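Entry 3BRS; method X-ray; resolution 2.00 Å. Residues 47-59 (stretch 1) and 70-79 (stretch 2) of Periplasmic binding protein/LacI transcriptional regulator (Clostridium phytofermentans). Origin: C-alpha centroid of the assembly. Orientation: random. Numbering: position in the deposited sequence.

Stretch 1 (47-59) KEEDYLVQNELIE
Stretch 2, residues 70-79: LLAAADYEKT

A type I turn from Lys-47 to Asp-50 leads into a helix at Tyr-51, with Asp-50 at the N-cap; the helix lies against a chain that leaves a strand at Leu-71 and loops through Thr-79. CA atoms pair Tyr-51 with Ala-74 at 5.2 Å, Asn-55 with Thr-79 at 6.2 Å and Ile-58 with Leu-71 at 8.6 Å.

The rule here is that side-chain amides on the helix serve the backbone of the loop. Gln-54, extended (chi1 t, chi2 t, chi3 38°), uses both ends of its amide: NE2 donates to Ala-72 O at 2.7 Å, and OE1 accepts from Ala-74 N at 2.8 Å. The next residue, Asn-55 (chi1 m, chi2 9°), donates from ND2 to Lys-78 O at 3.2 Å, nearly straight at 172°. Water 2 lies 2.7 Å from Gln-54 OE1, 2.6 Å from Asn-55 OD1 and 2.9 Å from Thr-79 OG1, joining these polar groups. Water 1 donates to Glu-48 O (2.5 Å) and Ala-74 O (2.9 Å).

Within the loop, Asp-75 N donates to Thr-79 OG1 (2.9 Å; Thr-79 chi1 m).

Apolar contacts flank this network. Tyr-51 (chi1 p, chi2 78°) sets CB 3.6 Å from Ala-74 CB, and its ring face receives Lys-78 CB, 3.9 Å from the centroid, a CH-pi contact. Ile-58 CD1 (chi1 m, chi2 t) meets Leu-71 CD1 (chi1 t, chi2 p) at 4.0 Å.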

ATOM      1  N   LYS A  47      12.451   5.570   4.340  1.00 34.96           N
ATOM      2  CA  LYS A  47      11.090   5.713   4.873  1.00 33.55           C
ATOM      3  C   LYS A  47      10.122   5.894   3.759  1.00 31.69           C
ATOM      4  O   LYS A  47      10.368   6.741   2.909  1.00 30.25           O
ATOM      5  CB  LYS A  47      11.057   7.008   5.673  1.00 34.89           C
ATOM      6  CG  LYS A  47      12.025   6.964   6.839  1.00 33.40           C
ATOM      7  CD  LYS A  47      11.388   7.423   8.036  1.00 46.43           C
ATOM      8  CE  LYS A  47      11.853   8.768   8.348  1.00 47.82           C
ATOM      9  NZ  LYS A  47      13.003   8.557   9.294  1.00 56.00           N
ATOM     10  N   GLU A  48       8.932   5.294   3.873  1.00 31.00           N
ATOM     11  CA  GLU A  48       7.814   5.436   2.895  1.00 30.78           C
ATOM     12  C   GLU A  48       7.401   6.824   2.482  1.00 33.56           C
ATOM     13  O   GLU A  48       6.907   7.076   1.313  1.00 34.12           O
ATOM     14  CB  GLU A  48       6.588   4.678   3.359  1.00 28.79           C
ATOM     15  CG  GLU A  48       6.558   3.275   2.808  1.00 27.91           C
ATOM     16  CD  GLU A  48       5.259   2.508   3.111  1.00 32.57           C
ATOM     17  OE1 GLU A  48       4.184   3.135   3.201  1.00 37.65           O
ATOM     18  OE2 GLU A  48       5.284   1.241   3.186  1.00 39.98           O
ATOM     19  N   GLU A  49       7.473   7.724   3.441  1.00 32.86           N
ATOM     20  CA  GLU A  49       6.942   9.064   3.199  1.00 34.48           C
ATOM     21  C   GLU A  49       7.980  10.008   2.681  1.00 36.75           C
ATOM     22  O   GLU A  49       7.683  11.178   2.412  1.00 38.39           O
ATOM     23  CB  GLU A  49       6.291   9.669   4.459  1.00 36.74           C
ATOM     24  CG  GLU A  49       7.268  10.147   5.526  1.00 42.66           C
ATOM     25  CD  GLU A  49       7.676   9.059   6.505  1.00 37.88           C
ATOM     26  OE1 GLU A  49       7.894   9.440   7.686  1.00 43.07           O
ATOM     27  OE2 GLU A  49       7.748   7.844   6.137  1.00 41.43           O
ATOM     28  N   ASP A  50       9.229   9.557   2.549  1.00 38.67           N
ATOM     29  CA  ASP A  50      10.275  10.492   2.146  1.00 33.41           C
ATOM     30  C   ASP A  50      10.238  10.740   0.629  1.00 31.78           C
ATOM     31  O   ASP A  50      11.125  10.398  -0.143  1.00 32.09           O
ATOM     32  CB  ASP A  50      11.616   9.957   2.651  1.00 31.37           C
ATOM     33  CG  ASP A  50      12.669  11.001   2.675  1.00 31.44           C
ATOM     34  OD1 ASP A  50      12.439  12.154   2.236  1.00 30.58           O
ATOM     35  OD2 ASP A  50      13.788  10.685   3.153  1.00 47.30           O
ATOM     36  N   TYR A  51       9.207  11.372   0.144  1.00 30.31           N
ATOM     37  CA  TYR A  51       9.156  11.583  -1.332  1.00 28.59           C
ATOM     38  C   TYR A  51      10.330  12.437  -1.882  1.00 30.90           C
ATOM     39  O   TYR A  51      10.618  12.364  -3.088  1.00 31.00           O
ATOM     40  CB  TYR A  51       7.733  12.105  -1.831  1.00 25.18           C
ATOM     41  CG  TYR A  51       7.509  13.592  -1.591  1.00 33.08           C
ATOM     42  CD1 TYR A  51       8.093  14.556  -2.452  1.00 32.49           C
ATOM     43  CD2 TYR A  51       6.805  14.035  -0.483  1.00 24.86           C
ATOM     44  CE1 TYR A  51       7.959  15.962  -2.256  1.00 29.33           C
ATOM     45  CE2 TYR A  51       6.695  15.466  -0.248  1.00 33.19           C
ATOM     46  CZ  TYR A  51       7.271  16.378  -1.159  1.00 29.63           C
ATOM     47  OH  TYR A  51       7.158  17.734  -1.039  1.00 39.44           O
ATOM     48  N   LEU A  52      11.035  13.204  -1.040  1.00 29.82           N
ATOM     49  CA  LEU A  52      11.966  14.186  -1.596  1.00 31.31           C
ATOM     50  C   LEU A  52      13.218  13.374  -2.008  1.00 30.45           C
ATOM     51  O   LEU A  52      13.928  13.632  -3.022  1.00 26.83           O
ATOM     52  CB  LEU A  52      12.309  15.244  -0.520  1.00 32.25           C
ATOM     53  CG  LEU A  52      11.378  16.486  -0.522  1.00 26.87           C
ATOM     54  CD1 LEU A  52      11.498  17.468   0.634  1.00 23.02           C
ATOM     55  CD2 LEU A  52      11.652  17.226  -1.779  1.00 26.24           C
ATOM     56  N   VAL A  53      13.382  12.303  -1.235  1.00 33.40           N
ATOM     57  CA  VAL A  53      14.497  11.407  -1.355  1.00 33.73           C
ATOM     58  C   VAL A  53      14.186  10.437  -2.426  1.00 31.13           C
ATOM     59  O   VAL A  53      15.084  10.047  -3.188  1.00 32.45           O
ATOM     60  CB  VAL A  53      14.836  10.744  -0.040  1.00 33.94           C
ATOM     61  CG1 VAL A  53      15.771   9.571  -0.243  1.00 30.56           C
ATOM     62  CG2 VAL A  53      15.619  11.756   0.857  1.00 27.71           C
ATOM     63  N   GLN A  54      12.939  10.050  -2.503  1.00 24.54           N
ATOM     64  CA  GLN A  54      12.492   9.227  -3.673  1.00 26.25           C
ATOM     65  C   GLN A  54      12.621   9.924  -5.003  1.00 26.19           C
ATOM     66  O   GLN A  54      13.087   9.345  -5.989  1.00 27.04           O
ATOM     67  CB  GLN A  54      11.043   8.746  -3.537  1.00 26.83           C
ATOM     68  CG  GLN A  54      10.879   7.431  -4.347  1.00 31.20           C
ATOM     69  CD  GLN A  54       9.424   6.982  -4.506  1.00 35.41           C
ATOM     70  OE1 GLN A  54       8.456   7.828  -4.704  1.00 26.27           O
ATOM     71  NE2 GLN A  54       9.219   5.642  -4.329  1.00 28.12           N
ATOM     72  N   ASN A  55      12.263  11.212  -5.026  1.00 23.73           N
ATOM     73  CA  ASN A  55      12.540  12.052  -6.218  1.00 24.39           C
ATOM     74  C   ASN A  55      14.014  12.161  -6.611  1.00 25.41           C
ATOM     75  O   ASN A  55      14.388  12.123  -7.803  1.00 29.55           O
ATOM     76  CB  ASN A  55      11.974  13.444  -6.011  1.00 26.36           C
ATOM     77  CG  ASN A  55      10.443  13.478  -6.160  1.00 35.40           C
ATOM     78  OD1 ASN A  55       9.750  12.450  -6.254  1.00 28.23           O
ATOM     79  ND2 ASN A  55       9.943  14.650  -6.216  1.00 30.60           N
ATOM     80  N   GLU A  56      14.885  12.322  -5.642  1.00 25.25           N
ATOM     81  CA  GLU A  56      16.340  12.281  -5.906  1.00 25.05           C
ATOM     82  C   GLU A  56      16.773  10.975  -6.527  1.00 25.48           C
ATOM     83  O   GLU A  56      17.568  10.973  -7.448  1.00 32.34           O
ATOM     84  CB  GLU A  56      17.034  12.419  -4.560  1.00 32.25           C
ATOM     85  CG  GLU A  56      17.086  13.866  -4.106  1.00 37.79           C
ATOM     86  CD  GLU A  56      17.861  14.055  -2.819  1.00 49.95           C
ATOM     87  OE1 GLU A  56      18.204  13.061  -2.084  1.00 44.92           O
ATOM     88  OE2 GLU A  56      18.119  15.242  -2.555  1.00 50.64           O
ATOM     89  N   LEU A  57      16.276   9.852  -5.993  1.00 21.48           N
ATOM     90  CA  LEU A  57      16.584   8.466  -6.485  1.00 22.15           C
ATOM     91  C   LEU A  57      16.038   8.257  -7.897  1.00 28.62           C
ATOM     92  O   LEU A  57      16.667   7.624  -8.732  1.00 31.76           O
ATOM     93  CB  LEU A  57      15.897   7.489  -5.571  1.00 19.47           C
ATOM     94  CG  LEU A  57      16.559   7.305  -4.167  1.00 37.80           C
ATOM     95  CD1 LEU A  57      15.784   6.314  -3.294  1.00 30.72           C
ATOM     96  CD2 LEU A  57      18.029   6.846  -4.220  1.00 30.40           C
ATOM     97  N   ILE A  58      14.850   8.801  -8.206  1.00 27.87           N
ATOM     98  CA  ILE A  58      14.418   8.776  -9.604  1.00 24.48           C
ATOM     99  C   ILE A  58      15.346   9.557 -10.486  1.00 27.49           C
ATOM    100  O   ILE A  58      15.697   9.078 -11.541  1.00 27.47           O
ATOM    101  CB  ILE A  58      12.997   9.391  -9.762  1.00 23.94           C
ATOM    102  CG1 ILE A  58      11.954   8.521  -9.033  1.00 29.47           C
ATOM    103  CG2 ILE A  58      12.687   9.708 -11.226  1.00 28.38           C
ATOM    104  CD1 ILE A  58      10.627   9.334  -8.564  1.00 21.48           C
ATOM    105  N   GLU A  59      15.716  10.778 -10.105  1.00 31.02           N
ATOM    106  CA  GLU A  59      16.639  11.511 -10.931  1.00 35.18           C
ATOM    107  C   GLU A  59      17.935  10.645 -11.198  1.00 35.45           C
ATOM    108  O   GLU A  59      18.428  10.529 -12.365  1.00 32.17           O
ATOM    109  CB  GLU A  59      16.955  12.871 -10.292  1.00 35.92           C
ATOM    110  CG  GLU A  59      15.806  13.898 -10.276  1.00 46.78           C
ATOM    111  CD  GLU A  59      16.125  15.185  -9.390  1.00 40.19           C
ATOM    112  OE1 GLU A  59      15.359  15.493  -8.396  1.00 52.92           O
ATOM    113  OE2 GLU A  59      17.154  15.860  -9.683  1.00 55.93           O
ATOM    114  N   LEU A  70      10.492   0.991 -12.660  1.00 30.21           N
ATOM    115  CA  LEU A  70       9.215   0.635 -12.010  1.00 30.11           C
ATOM    116  C   LEU A  70       9.085   1.463 -10.733  1.00 30.20           C
ATOM    117  O   LEU A  70      10.018   1.467  -9.943  1.00 31.28           O
ATOM    118  CB  LEU A  70       9.151  -0.856 -11.613  1.00 28.68           C
ATOM    119  CG  LEU A  70       9.364  -1.824 -12.761  1.00 29.78           C
ATOM    120  CD1 LEU A  70      10.838  -1.963 -13.077  1.00 29.57           C
ATOM    121  CD2 LEU A  70       8.835  -3.083 -12.242  1.00 36.99           C
ATOM    122  N   LEU A  71       7.934   2.089 -10.459  1.00 25.16           N
ATOM    123  CA  LEU A  71       7.983   3.105  -9.468  1.00 23.36           C
ATOM    124  C   LEU A  71       6.770   2.973  -8.642  1.00 26.67           C
ATOM    125  O   LEU A  71       5.678   2.917  -9.217  1.00 29.13           O
ATOM    126  CB  LEU A  71       8.038   4.496 -10.142  1.00 22.88           C
ATOM    127  CG  LEU A  71       7.817   5.696  -9.233  1.00 30.98           C
ATOM    128  CD1 LEU A  71       8.904   5.806  -8.114  1.00 29.04           C
ATOM    129  CD2 LEU A  71       7.752   6.966 -10.117  1.00 25.35           C
ATOM    130  N   ALA A  72       6.944   2.926  -7.309  1.00 26.30           N
ATOM    131  CA  ALA A  72       5.776   3.010  -6.378  1.00 27.49           C
ATOM    132  C   ALA A  72       5.853   4.440  -5.868  1.00 30.06           C
ATOM    133  O   ALA A  72       6.839   4.819  -5.248  1.00 33.08           O
ATOM    134  CB  ALA A  72       5.834   1.961  -5.281  1.00 19.81           C
ATOM    135  N   ALA A  73       4.885   5.281  -6.291  1.00 29.00           N
ATOM    136  CA  ALA A  73       5.040   6.741  -6.126  1.00 25.95           C
ATOM    137  C   ALA A  73       4.803   7.066  -4.670  1.00 25.78           C
ATOM    138  O   ALA A  73       3.695   6.870  -4.103  1.00 26.09           O
ATOM    139  CB  ALA A  73       4.036   7.450  -6.994  1.00 26.83           C
ATOM    140  N   ALA A  74       5.764   7.707  -4.044  1.00 26.94           N
ATOM    141  CA  ALA A  74       5.553   8.082  -2.617  1.00 28.28           C
ATOM    142  C   ALA A  74       4.389   9.069  -2.410  1.00 31.56           C
ATOM    143  O   ALA A  74       3.729   9.064  -1.394  1.00 34.74           O
ATOM    144  CB  ALA A  74       6.850   8.600  -1.971  1.00 27.43           C
ATOM    145  N   ASP A  75       4.209   9.975  -3.346  1.00 28.97           N
ATOM    146  CA  ASP A  75       3.262  11.050  -3.183  1.00 27.34           C
ATOM    147  C   ASP A  75       2.404  11.177  -4.441  1.00 25.44           C
ATOM    148  O   ASP A  75       2.918  11.295  -5.576  1.00 25.42           O
ATOM    149  CB  ASP A  75       4.047  12.395  -2.955  1.00 30.51           C
ATOM    150  CG  ASP A  75       3.136  13.439  -2.408  1.00 41.41           C
ATOM    151  OD1 ASP A  75       2.457  14.039  -3.211  1.00 30.67           O
ATOM    152  OD2 ASP A  75       2.949  13.540  -1.185  1.00 35.43           O
ATOM    153  N   TYR A  76       1.099  11.210  -4.241  1.00 23.88           N
ATOM    154  CA  TYR A  76       0.154  11.262  -5.306  1.00 23.21           C
ATOM    155  C   TYR A  76       0.355  12.482  -6.208  1.00 27.34           C
ATOM    156  O   TYR A  76       0.171  12.381  -7.432  1.00 30.48           O
ATOM    157  CB  TYR A  76      -1.212  11.360  -4.595  1.00 25.04           C
ATOM    158  CG  TYR A  76      -2.398  11.446  -5.547  1.00 34.96           C
ATOM    159  CD1 TYR A  76      -2.674  10.396  -6.427  1.00 37.57           C
ATOM    160  CD2 TYR A  76      -3.312  12.510  -5.495  1.00 36.27           C
ATOM    161  CE1 TYR A  76      -3.764  10.438  -7.296  1.00 41.13           C
ATOM    162  CE2 TYR A  76      -4.393  12.543  -6.345  1.00 38.67           C
ATOM    163  CZ  TYR A  76      -4.587  11.500  -7.251  1.00 31.09           C
ATOM    164  OH  TYR A  76      -5.671  11.508  -8.117  1.00 52.51           O
ATOM    165  N   GLU A  77       0.706  13.631  -5.640  1.00 30.75           N
ATOM    166  CA  GLU A  77       0.985  14.864  -6.458  1.00 33.46           C
ATOM    167  C   GLU A  77       2.467  15.254  -6.733  1.00 34.41           C
ATOM    168  O   GLU A  77       2.771  15.863  -7.761  1.00 37.38           O
ATOM    169  CB  GLU A  77       0.253  15.993  -5.779  1.00 35.55           C
ATOM    170  CG  GLU A  77      -1.278  15.779  -5.848  1.00 68.96           C
ATOM    171  CD  GLU A  77      -2.057  16.664  -4.915  1.00 46.28           C
ATOM    172  OE1 GLU A  77      -3.269  16.856  -5.158  1.00 73.78           O
ATOM    173  OE2 GLU A  77      -1.473  17.154  -3.922  1.00 72.72           O
ATOM    174  N   LYS A  78       3.400  14.868  -5.844  1.00 31.82           N
ATOM    175  CA  LYS A  78       4.765  15.458  -5.851  1.00 30.38           C
ATOM    176  C   LYS A  78       5.837  14.605  -6.423  1.00 32.00           C
ATOM    177  O   LYS A  78       6.843  15.155  -6.898  1.00 34.35           O
ATOM    178  CB  LYS A  78       5.176  15.920  -4.452  1.00 32.76           C
ATOM    179  CG  LYS A  78       3.893  16.297  -3.601  1.00 43.91           C
ATOM    180  CD  LYS A  78       4.090  17.467  -2.816  1.00 35.82           C
ATOM    181  CE  LYS A  78       3.821  18.601  -3.724  1.00 47.13           C
ATOM    182  NZ  LYS A  78       3.060  19.631  -2.900  1.00 45.33           N
ATOM    183  N   THR A  79       5.608  13.276  -6.434  1.00 29.88           N
ATOM    184  CA  THR A  79       6.445  12.329  -7.148  1.00 30.94           C
ATOM    185  C   THR A  79       6.717  12.709  -8.672  1.00 30.35           C
ATOM    186  O   THR A  79       7.804  12.537  -9.234  1.00 30.13           O
ATOM    187  CB  THR A  79       5.803  10.904  -7.011  1.00 33.06           C
ATOM    188  OG1 THR A  79       5.829  10.534  -5.661  1.00 30.10           O
ATOM    189  CG2 THR A  79       6.640   9.891  -7.742  1.00 22.26           C
TER
HETATM  190  O   HOH W   1       4.511   7.117   0.634  1.00 27.02           O
HETATM  191  O   HOH W   2       8.596  10.551  -4.907  1.00 27.67           O